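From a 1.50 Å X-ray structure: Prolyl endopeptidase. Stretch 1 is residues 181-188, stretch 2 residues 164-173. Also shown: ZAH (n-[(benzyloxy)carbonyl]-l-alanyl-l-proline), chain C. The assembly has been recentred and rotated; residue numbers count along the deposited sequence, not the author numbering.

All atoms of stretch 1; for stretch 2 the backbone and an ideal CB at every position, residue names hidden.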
# COMPACT_ATOMS: atom_id res chain seq x y z
N GLY A 181 -26.38 9.93 -9.51
CA GLY A 181 -25.12 10.63 -9.40
C GLY A 181 -24.34 10.12 -8.21
O GLY A 181 -24.74 9.14 -7.53
N PHE A 182 -23.19 10.71 -7.95
CA PHE A 182 -22.32 10.23 -6.90
C PHE A 182 -21.55 11.37 -6.22
O PHE A 182 -21.26 12.42 -6.83
CB PHE A 182 -21.35 9.19 -7.44
CG PHE A 182 -20.58 9.64 -8.66
CD1 PHE A 182 -19.43 10.44 -8.53
CD2 PHE A 182 -20.95 9.20 -9.93
CE1 PHE A 182 -18.73 10.83 -9.68
CE2 PHE A 182 -20.22 9.59 -11.07
CZ PHE A 182 -19.12 10.38 -10.93
N TYR A 183 -21.27 11.18 -4.94
CA TYR A 183 -20.33 12.02 -4.18
C TYR A 183 -18.91 11.58 -4.48
O TYR A 183 -18.64 10.40 -4.66
CB TYR A 183 -20.58 11.86 -2.69
CG TYR A 183 -21.90 12.42 -2.21
CD1 TYR A 183 -22.05 13.77 -1.86
CD2 TYR A 183 -23.01 11.60 -2.06
CE1 TYR A 183 -23.22 14.26 -1.42
CE2 TYR A 183 -24.22 12.11 -1.65
CZ TYR A 183 -24.31 13.44 -1.31
OH TYR A 183 -25.49 13.98 -0.87
N TYR A 184 -17.99 12.52 -4.52
CA TYR A 184 -16.59 12.17 -4.78
C TYR A 184 -15.66 13.28 -4.31
O TYR A 184 -16.06 14.42 -4.11
CB TYR A 184 -16.35 11.87 -6.28
CG TYR A 184 -16.50 13.10 -7.15
CD1 TYR A 184 -17.74 13.65 -7.45
CD2 TYR A 184 -15.39 13.78 -7.59
CE1 TYR A 184 -17.86 14.82 -8.21
CE2 TYR A 184 -15.50 14.94 -8.36
CZ TYR A 184 -16.74 15.46 -8.65
OH TYR A 184 -16.85 16.61 -9.40
N GLU A 185 -14.40 12.90 -4.16
CA GLU A 185 -13.30 13.75 -3.73
C GLU A 185 -12.62 14.31 -4.97
O GLU A 185 -12.21 13.55 -5.85
CB GLU A 185 -12.29 12.94 -2.94
CG GLU A 185 -12.80 12.25 -1.69
CD GLU A 185 -13.83 11.13 -1.86
OE1 GLU A 185 -13.86 10.42 -2.87
OE2 GLU A 185 -14.69 10.93 -0.95
N TRP A 186 -12.51 15.64 -5.04
CA TRP A 186 -12.09 16.35 -6.24
C TRP A 186 -10.91 17.28 -5.94
O TRP A 186 -10.89 17.95 -4.92
CB TRP A 186 -13.25 17.20 -6.77
CG TRP A 186 -12.94 17.87 -8.05
CD1 TRP A 186 -12.67 17.29 -9.26
CD2 TRP A 186 -12.87 19.28 -8.26
NE1 TRP A 186 -12.43 18.26 -10.21
CE2 TRP A 186 -12.56 19.49 -9.63
CE3 TRP A 186 -13.05 20.39 -7.44
CZ2 TRP A 186 -12.41 20.76 -10.17
CZ3 TRP A 186 -12.90 21.66 -7.99
CH2 TRP A 186 -12.59 21.83 -9.33
N LEU A 187 -9.95 17.35 -6.87
CA LEU A 187 -8.88 18.35 -6.84
C LEU A 187 -9.05 19.32 -8.00
O LEU A 187 -9.32 18.90 -9.13
CB LEU A 187 -7.52 17.69 -6.98
CG LEU A 187 -7.05 16.86 -5.80
CD1 LEU A 187 -5.83 16.06 -6.17
CD2 LEU A 187 -6.71 17.75 -4.62
N PRO A 188 -8.90 20.62 -7.75
CA PRO A 188 -8.97 21.61 -8.84
C PRO A 188 -7.71 21.50 -9.71
O PRO A 188 -6.71 20.97 -9.24
CB PRO A 188 -9.00 22.94 -8.07
CG PRO A 188 -8.22 22.66 -6.88
CD PRO A 188 -8.59 21.25 -6.46
N UNK A 164 -17.25 13.23 -17.35
CA UNK A 164 -15.81 13.07 -17.42
C UNK A 164 -15.24 14.12 -16.47
O UNK A 164 -15.49 15.31 -16.65
CB UNK A 164 -15.28 13.23 -18.85
N UNK A 165 -14.52 13.68 -15.45
CA UNK A 165 -14.08 14.57 -14.41
C UNK A 165 -12.59 14.43 -14.15
O UNK A 165 -12.12 13.41 -13.61
CB UNK A 165 -14.87 14.31 -13.13
N UNK A 166 -11.81 15.44 -14.54
CA UNK A 166 -10.40 15.47 -14.17
C UNK A 166 -10.24 15.80 -12.68
O UNK A 166 -11.18 16.22 -12.01
CB UNK A 166 -9.65 16.49 -15.03
N UNK A 167 -9.07 15.56 -12.14
CA UNK A 167 -8.83 15.79 -10.74
C UNK A 167 -9.41 14.74 -9.80
O UNK A 167 -9.68 15.04 -8.63
CB UNK A 167 -9.39 17.16 -10.36
N UNK A 168 -9.51 13.50 -10.29
CA UNK A 168 -10.06 12.42 -9.51
C UNK A 168 -9.10 11.55 -8.75
O UNK A 168 -9.50 10.48 -8.28
CB UNK A 168 -10.88 11.52 -10.44
N UNK A 169 -7.86 12.00 -8.56
CA UNK A 169 -6.85 11.24 -7.86
C UNK A 169 -7.35 10.56 -6.56
O UNK A 169 -7.05 9.37 -6.32
CB UNK A 169 -5.68 12.17 -7.54
N UNK A 170 -8.03 11.33 -5.72
CA UNK A 170 -8.45 10.86 -4.41
C UNK A 170 -9.86 10.29 -4.38
O UNK A 170 -10.33 9.87 -3.31
CB UNK A 170 -8.35 12.01 -3.40
N UNK A 171 -10.53 10.24 -5.53
CA UNK A 171 -11.97 9.89 -5.56
C UNK A 171 -12.24 8.40 -5.43
O UNK A 171 -11.59 7.57 -6.08
CB UNK A 171 -12.60 10.39 -6.86
N UNK A 172 -13.24 8.09 -4.62
CA UNK A 172 -13.91 6.79 -4.64
C UNK A 172 -15.40 7.12 -4.73
O UNK A 172 -16.00 7.52 -3.72
CB UNK A 172 -13.58 5.94 -3.41
N UNK A 173 -16.02 7.01 -5.91
CA UNK A 173 -17.41 7.46 -6.04
C UNK A 173 -18.38 6.73 -5.11
O UNK A 173 -18.37 5.49 -4.98
CB UNK A 173 -17.87 7.28 -7.49
C1 ZAH C . 5.14 4.70 0.35
O2 ZAH C . 5.43 4.12 1.61
C3 ZAH C . 4.57 6.13 0.46
C4 ZAH C . 5.57 7.10 1.09
C5 ZAH C . 5.28 7.11 2.59
C6 ZAH C . 3.84 6.69 2.76
N7 ZAH C . 3.45 6.27 1.42
C8 ZAH C . 2.20 5.93 1.11
O9 ZAH C . 1.93 5.64 -0.15
C10 ZAH C . 1.03 6.17 2.09
C11 ZAH C . 1.03 4.91 2.97
N14 ZAH C . -0.24 6.25 1.41
C15 ZAH C . -0.58 7.32 0.73
O16 ZAH C . 0.17 8.39 0.72
O17 ZAH C . -1.83 7.31 0.03
C18 ZAH C . -2.05 8.47 -0.82
C19 ZAH C . -3.24 8.27 -1.76
C20 ZAH C . -4.53 8.16 -1.22
C21 ZAH C . -5.62 7.97 -2.06
C22 ZAH C . -5.43 7.91 -3.44
C23 ZAH C . -4.15 8.05 -3.99
C24 ZAH C . -3.06 8.22 -3.14

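At position 164 nothing of stretch 1 lies within 5.5 Å of the ideal CB; the residue, Val164, makes no contact.

At position 165 the CA-to-CB bond points toward stretch 1, and the ideal CB lies 4.8 Å from Tyr184 OH and 5.4 Å from Trp186 CD1, with the Phe182 ring farther along. An aromatic-lined gap of this depth suits leucine, isoleucine or methionine. Ile165 occupies it: CD1 sits over one face of the Tyr184 ring, 4.2 Å from its centroid, and 4.1 Å from Phe182 CZ, while CG2 comes within 3.9 Å of Trp186 CD1.

At 166 the CB points sideways with nothing nearby, and many side chains, polar ones included, would fit. Glu166 leads its carboxylate away; its contribution is backbone, a weak hydrogen bond from Trp186 NE1 to Glu166 O (3.0 Å).

Position 167 is the most restrictive. An ideal CB would lie 2.1 Å from Leu187 O, a clash, and 3.2 Å from Trp186 NE1, and the positive phi of 77° also favours glycine. Gly167 lets the backbones close up: Leu187 N donates to Gly167 O at 2.9 Å, and Gly167 CA approaches Leu187 O at 3.5 Å.

At 168 CB would point away, with Glu185 O 5.2 Å off, so stretch 1 does not demand a particular residue. Gly168 begins a type I turn closed by the backbone N of 171 donating to Gly168 O (2.9 Å).

Position 169, inside that turn, has its ideal CB 4.1 Å from Leu187 CD1; a side chain with an aliphatic stem would suit. Lys169 places its CB there.

The CB at 170 points sideways, 4.1 Å from Glu185 CB, with Leu187 within reach of a large apolar or aromatic group. Tyr170 packs CE2 3.6 Å from Leu187 CD1, and its ring edge meets the ligand, CD1 to ZAH C21 at 3.7 Å. A water accepts from Tyr170 N and donates to Gly167 O and Glu185 O, each at 2.8 Å, bridging the stretches.

At 171 the ideal CB is already 3.3 Å from Glu185 O and 4.1 Å from Tyr184 CB, favouring a small residue. Ala171 sets its CB 4.0 Å from Tyr184 CB.

Position 172 lies near the Glu185 carboxylate, where a small polar residue is plausible. The backbone N of Thr172 donates to Glu185 OE1 (3.0 Å, 166°).

At 173, phi of -60° permits proline, and the Phe182 ring invites a compact apolar group. Pro173 lays CB over one ring face, 3.8 Å from Phe182 CD1.

Stretch 2 164-173: VIEGGKYATP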
# COMPACT_ATOMS: atom_id res chain seq x y z
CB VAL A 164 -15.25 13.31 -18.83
CG1 VAL A 164 -13.72 13.21 -18.82
CG2 VAL A 164 -15.89 12.36 -19.84
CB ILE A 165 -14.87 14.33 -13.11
CG1 ILE A 165 -16.39 14.22 -13.32
CG2 ILE A 165 -14.58 15.44 -12.13
CD1 ILE A 165 -17.16 13.85 -12.08
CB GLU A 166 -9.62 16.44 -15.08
CG GLU A 166 -9.69 16.01 -16.55
CD GLU A 166 -8.71 16.70 -17.50
OE1 GLU A 166 -7.70 17.27 -17.04
OE2 GLU A 166 -8.95 16.62 -18.73
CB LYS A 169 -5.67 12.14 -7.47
CG LYS A 169 -4.64 11.47 -6.59
CD LYS A 169 -3.47 12.41 -6.19
CE LYS A 169 -2.72 12.92 -7.36
NZ LYS A 169 -1.40 13.52 -6.87
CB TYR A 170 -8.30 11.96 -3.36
CG TYR A 170 -6.88 12.45 -3.16
CD1 TYR A 170 -5.86 11.56 -2.86
CD2 TYR A 170 -6.56 13.79 -3.24
CE1 TYR A 170 -4.55 12.02 -2.66
CE2 TYR A 170 -5.24 14.25 -3.06
CZ TYR A 170 -4.25 13.36 -2.79
OH TYR A 170 -2.94 13.82 -2.63
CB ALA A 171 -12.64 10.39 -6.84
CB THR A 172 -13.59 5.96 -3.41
OG1 THR A 172 -13.71 6.76 -2.22
CG2 THR A 172 -12.17 5.53 -3.38
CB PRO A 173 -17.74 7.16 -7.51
CG PRO A 173 -16.39 7.22 -8.19
CD PRO A 173 -15.48 6.56 -7.21
O HOH W 1 -9.46 13.72 -6.19
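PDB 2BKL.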